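PDB 3GQS: adenylate cyclase-like protein from Chlamydia trachomatis, which is of unknown function but is a predicted membrane protein, probably related to type III secretion components, whose FHA domain belongs to a fold that generally recognises phosphothreonine peptides. Local coordinates for residues S3-A11 / V89-A103. Sequence-based numbering, arbitrary orientation.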
loop_
_atom_site.group_PDB
_atom_site.type_symbol
_atom_site.label_atom_id
_atom_site.label_comp_id
_atom_site.label_asym_id
_atom_site.label_seq_id
_atom_site.Cartn_x
_atom_site.Cartn_y
_atom_site.Cartn_z
ATOM N N SER A 3 15.073 9.747 -5.517
ATOM C CA SER A 3 14.160 10.144 -4.377
ATOM C C SER A 3 13.681 8.938 -3.525
ATOM O O SER A 3 13.636 7.815 -3.988
ATOM C CB SER A 3 12.976 10.965 -4.894
ATOM O OG SER A 3 11.924 10.146 -5.385
ATOM N N ARG A 4 13.289 9.228 -2.293
ATOM C CA ARG A 4 13.088 8.227 -1.220
ATOM C C ARG A 4 11.625 8.107 -0.762
ATOM O O ARG A 4 11.087 9.026 -0.156
ATOM C CB ARG A 4 13.965 8.659 -0.046
ATOM C CG ARG A 4 14.097 7.700 1.057
ATOM C CD ARG A 4 14.776 8.333 2.257
ATOM N NE ARG A 4 14.848 7.383 3.364
ATOM C CZ ARG A 4 15.716 6.377 3.452
ATOM N NH1 ARG A 4 15.679 5.595 4.512
ATOM N NH2 ARG A 4 16.652 6.173 2.505
ATOM N N PHE A 5 10.991 6.976 -1.049
ATOM C CA PHE A 5 9.580 6.752 -0.668
ATOM C C PHE A 5 9.467 5.962 0.624
ATOM O O PHE A 5 10.213 5.029 0.841
ATOM C CB PHE A 5 8.799 5.951 -1.713
ATOM C CG PHE A 5 8.603 6.660 -3.031
ATOM C CD1 PHE A 5 7.513 7.516 -3.224
ATOM C CD2 PHE A 5 9.488 6.432 -4.106
ATOM C CE1 PHE A 5 7.318 8.176 -4.469
ATOM C CE2 PHE A 5 9.298 7.060 -5.325
ATOM C CZ PHE A 5 8.209 7.940 -5.513
ATOM N N LEU A 6 8.458 6.299 1.413
ATOM C CA LEU A 6 8.147 5.554 2.636
ATOM C C LEU A 6 6.653 5.325 2.708
ATOM O O LEU A 6 5.876 6.174 2.326
ATOM C CB LEU A 6 8.671 6.282 3.904
ATOM C CG LEU A 6 10.196 6.306 4.078
ATOM C CD1 LEU A 6 10.790 7.714 3.721
ATOM C CD2 LEU A 6 10.589 5.850 5.492
ATOM N N LEU A 7 6.251 4.171 3.200
ATOM C CA LEU A 7 4.864 3.901 3.361
ATOM C C LEU A 7 4.570 4.207 4.840
ATOM O O LEU A 7 5.195 3.637 5.721
ATOM C CB LEU A 7 4.528 2.437 2.999
ATOM C CG LEU A 7 3.032 2.056 3.109
ATOM C CD1 LEU A 7 2.622 0.941 2.216
ATOM C CD2 LEU A 7 2.685 1.669 4.491
ATOM N N LYS A 8 3.684 5.137 5.116
ATOM C CA LYS A 8 3.304 5.306 6.546
ATOM C C LYS A 8 1.848 4.891 6.789
ATOM O O LYS A 8 0.950 5.318 6.091
ATOM C CB LYS A 8 3.659 6.675 7.135
ATOM C CG LYS A 8 3.184 7.846 6.438
ATOM C CD LYS A 8 3.428 9.160 7.255
ATOM C CE LYS A 8 4.927 9.484 7.491
ATOM N NZ LYS A 8 5.175 10.796 8.193
ATOM N N VAL A 9 1.646 4.045 7.761
ATOM C CA VAL A 9 0.283 3.690 8.226
ATOM C C VAL A 9 -0.301 4.788 9.155
ATOM O O VAL A 9 0.321 5.145 10.145
ATOM C CB VAL A 9 0.308 2.410 8.990
ATOM C CG1 VAL A 9 -1.149 2.060 9.572
ATOM C CG2 VAL A 9 0.870 1.280 8.135
ATOM N N LEU A 10 -1.489 5.278 8.799
ATOM C CA LEU A 10 -2.161 6.414 9.438
ATOM C C LEU A 10 -3.127 6.014 10.551
ATOM O O LEU A 10 -3.329 6.796 11.489
ATOM C CB LEU A 10 -2.939 7.244 8.408
ATOM C CG LEU A 10 -2.070 7.780 7.247
ATOM C CD1 LEU A 10 -2.863 8.399 6.077
ATOM C CD2 LEU A 10 -1.003 8.733 7.802
ATOM N N ALA A 11 -3.706 4.813 10.437
ATOM C CA ALA A 11 -4.827 4.380 11.316
ATOM C C ALA A 11 -5.416 3.088 10.800
ATOM O O ALA A 11 -4.948 2.614 9.770
ATOM C CB ALA A 11 -5.958 5.486 11.423
ATOM N N VAL A 89 -3.909 9.348 0.182
ATOM C CA VAL A 89 -4.451 8.332 1.109
ATOM C C VAL A 89 -4.991 7.080 0.358
ATOM O O VAL A 89 -5.804 7.177 -0.544
ATOM C CB VAL A 89 -5.556 8.882 2.050
ATOM C CG1 VAL A 89 -6.010 7.801 3.030
ATOM C CG2 VAL A 89 -5.063 10.148 2.824
ATOM N N VAL A 90 -4.467 5.925 0.739
ATOM C CA VAL A 90 -4.969 4.611 0.343
ATOM C C VAL A 90 -5.685 3.928 1.527
ATOM O O VAL A 90 -5.116 3.795 2.606
ATOM C CB VAL A 90 -3.837 3.655 -0.125
ATOM C CG1 VAL A 90 -4.449 2.340 -0.576
ATOM C CG2 VAL A 90 -2.998 4.291 -1.281
ATOM N N ALA A 91 -6.914 3.488 1.282
ATOM C CA ALA A 91 -7.718 2.720 2.239
ATOM C C ALA A 91 -7.745 1.203 1.855
ATOM O O ALA A 91 -8.136 0.837 0.750
ATOM C CB ALA A 91 -9.142 3.269 2.271
ATOM N N LEU A 92 -7.332 0.376 2.811
ATOM C CA LEU A 92 -7.438 -1.095 2.737
ATOM C C LEU A 92 -8.229 -1.553 3.946
ATOM O O LEU A 92 -7.705 -1.557 5.034
ATOM C CB LEU A 92 -6.063 -1.768 2.775
ATOM C CG LEU A 92 -5.028 -1.341 1.720
ATOM C CD1 LEU A 92 -3.803 -2.273 1.814
ATOM C CD2 LEU A 92 -5.676 -1.326 0.355
ATOM N N GLY A 93 -9.468 -1.957 3.741
ATOM C CA GLY A 93 -10.327 -2.306 4.842
ATOM C C GLY A 93 -10.530 -1.012 5.615
ATOM O O GLY A 93 -10.871 0.012 5.040
ATOM N N THR A 94 -10.272 -1.067 6.906
ATOM C CA THR A 94 -10.416 0.095 7.781
ATOM C C THR A 94 -9.050 0.747 8.014
ATOM O O THR A 94 -8.934 1.727 8.738
ATOM C CB THR A 94 -11.022 -0.311 9.118
ATOM O OG1 THR A 94 -10.123 -1.212 9.761
ATOM C CG2 THR A 94 -12.353 -1.000 8.922
ATOM N N THR A 95 -8.021 0.207 7.367
ATOM C CA THR A 95 -6.682 0.731 7.512
ATOM C C THR A 95 -6.379 1.816 6.439
ATOM O O THR A 95 -6.794 1.737 5.308
ATOM C CB THR A 95 -5.644 -0.420 7.529
ATOM O OG1 THR A 95 -5.844 -1.200 8.720
ATOM C CG2 THR A 95 -4.215 0.109 7.498
ATOM N N LEU A 96 -5.674 2.851 6.854
ATOM C CA LEU A 96 -5.358 3.996 6.009
ATOM C C LEU A 96 -3.848 4.080 5.914
ATOM O O LEU A 96 -3.155 3.848 6.874
ATOM C CB LEU A 96 -5.944 5.287 6.595
ATOM C CG LEU A 96 -7.470 5.477 6.609
ATOM C CD1 LEU A 96 -7.873 6.847 7.333
ATOM C CD2 LEU A 96 -8.117 5.374 5.217
ATOM N N PHE A 97 -3.342 4.356 4.734
ATOM C CA PHE A 97 -1.913 4.643 4.577
ATOM C C PHE A 97 -1.613 5.565 3.439
ATOM O O PHE A 97 -2.461 5.860 2.589
ATOM C CB PHE A 97 -1.098 3.372 4.469
ATOM C CG PHE A 97 -1.202 2.664 3.145
ATOM C CD1 PHE A 97 -0.416 3.068 2.057
ATOM C CD2 PHE A 97 -2.025 1.571 3.006
ATOM C CE1 PHE A 97 -0.441 2.389 0.845
ATOM C CE2 PHE A 97 -2.078 0.898 1.783
ATOM C CZ PHE A 97 -1.263 1.315 0.693
ATOM N N LEU A 98 -0.403 6.074 3.444
ATOM C CA LEU A 98 0.056 6.885 2.311
ATOM C C LEU A 98 1.547 6.819 2.127
ATOM O O LEU A 98 2.274 6.327 3.005
ATOM C CB LEU A 98 -0.411 8.344 2.400
ATOM C CG LEU A 98 0.076 9.293 3.476
ATOM C CD1 LEU A 98 1.557 9.264 3.740
ATOM C CD2 LEU A 98 -0.346 10.643 2.976
ATOM N N LEU A 99 1.958 7.254 0.950
ATOM C CA LEU A 99 3.353 7.348 0.607
ATOM C C LEU A 99 3.753 8.769 0.788
ATOM O O LEU A 99 3.064 9.688 0.368
ATOM C CB LEU A 99 3.691 6.967 -0.858
ATOM C CG LEU A 99 3.625 5.489 -1.256
ATOM C CD1 LEU A 99 4.735 5.203 -2.273
ATOM C CD2 LEU A 99 3.723 4.509 -0.027
ATOM N N VAL A 100 4.907 8.902 1.409
ATOM C CA VAL A 100 5.647 10.127 1.391
ATOM C C VAL A 100 6.901 9.944 0.549
ATOM O O VAL A 100 7.442 8.829 0.410
ATOM C CB VAL A 100 5.970 10.594 2.803
ATOM C CG1 VAL A 100 4.684 11.091 3.439
ATOM C CG2 VAL A 100 6.656 9.465 3.601
ATOM N N ASP A 101 7.330 11.050 -0.019
ATOM C CA ASP A 101 8.517 11.105 -0.876
ATOM C C ASP A 101 9.416 12.235 -0.363
ATOM O O ASP A 101 8.973 13.357 -0.157
ATOM C CB ASP A 101 8.120 11.352 -2.330
ATOM C CG ASP A 101 9.299 11.308 -3.297
ATOM O OD1 ASP A 101 10.317 10.633 -3.069
ATOM O OD2 ASP A 101 9.194 11.955 -4.339
ATOM N N TYR A 102 10.658 11.886 -0.090
ATOM C CA TYR A 102 11.688 12.841 0.268
ATOM C C TYR A 102 12.520 13.024 -0.995
ATOM O O TYR A 102 13.302 12.152 -1.359
ATOM C CB TYR A 102 12.537 12.337 1.443
ATOM C CG TYR A 102 11.785 12.310 2.770
ATOM C CD1 TYR A 102 11.088 11.171 3.190
ATOM C CD2 TYR A 102 11.767 13.433 3.600
ATOM C CE1 TYR A 102 10.393 11.161 4.409
ATOM C CE2 TYR A 102 11.110 13.430 4.808
ATOM C CZ TYR A 102 10.412 12.304 5.203
ATOM O OH TYR A 102 9.744 12.329 6.395
ATOM N N ALA A 103 12.295 14.143 -1.670
ATOM C CA ALA A 103 12.922 14.446 -2.969
ATOM C C ALA A 103 14.233 15.215 -2.779
ATOM O O ALA A 103 15.266 14.608 -2.473
ATOM C CB ALA A 103 11.947 15.238 -3.858
HETATM O O HOH W 1 7.868 10.585 6.987
#
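Leu7 and Phe97 meet on the inward face of an antiparallel strand pair: Leu7 CD1 sits over the ring of Phe97, 4.0 Å from its centroid, in a CH-pi contact. Leu7 reaches it because its CG lies opposite the backbone N (chi1 -179°), which carries the branch toward the ring. On the same face Leu99 fills the next position, its CD1 3.7 Å from Phe5 CD1 while its CD2 lies against Leu7 CB. The row ends at Asp101, whose carboxylate stacks over one face of the Phe5 ring, the two planes 12° apart. Ser3 OG steadies that carboxylate by donating to the syn lone pair of Asp101 OD1 at 2.9 Å.

The other face mixes apolar and polar groups. Leu6 CD1 touches the edge of the Tyr102 ring, 3.5 Å from Tyr102 CD1, and Leu6 CB rests on Val100 CG2. Lys8 runs alongside Leu98, then bends at chi3 (64°); a water accepts from its NZ at 3.0 Å and also hydrogen-bonds Tyr102 OH, bridging the two strands.

Between the two faces, paired backbone bonds join Arg4 to Tyr102, Leu6 to Val100 and Lys8 to Leu98, and the pairing continues past the end of strand 4-9 through Leu10 N to Leu96 O and Leu96 N to Ala11 O. A type II' turn from Leu92 to Thr95 leads strand 90-92 into 95-102, which runs back alongside it. Strand 4-9 lies between 18-21 and 95-102 in one sheet of the FHA beta sandwich, with Phe5, Leu7, Phe97 and Leu99 packed against strands 50-54 and 60-64 of the other.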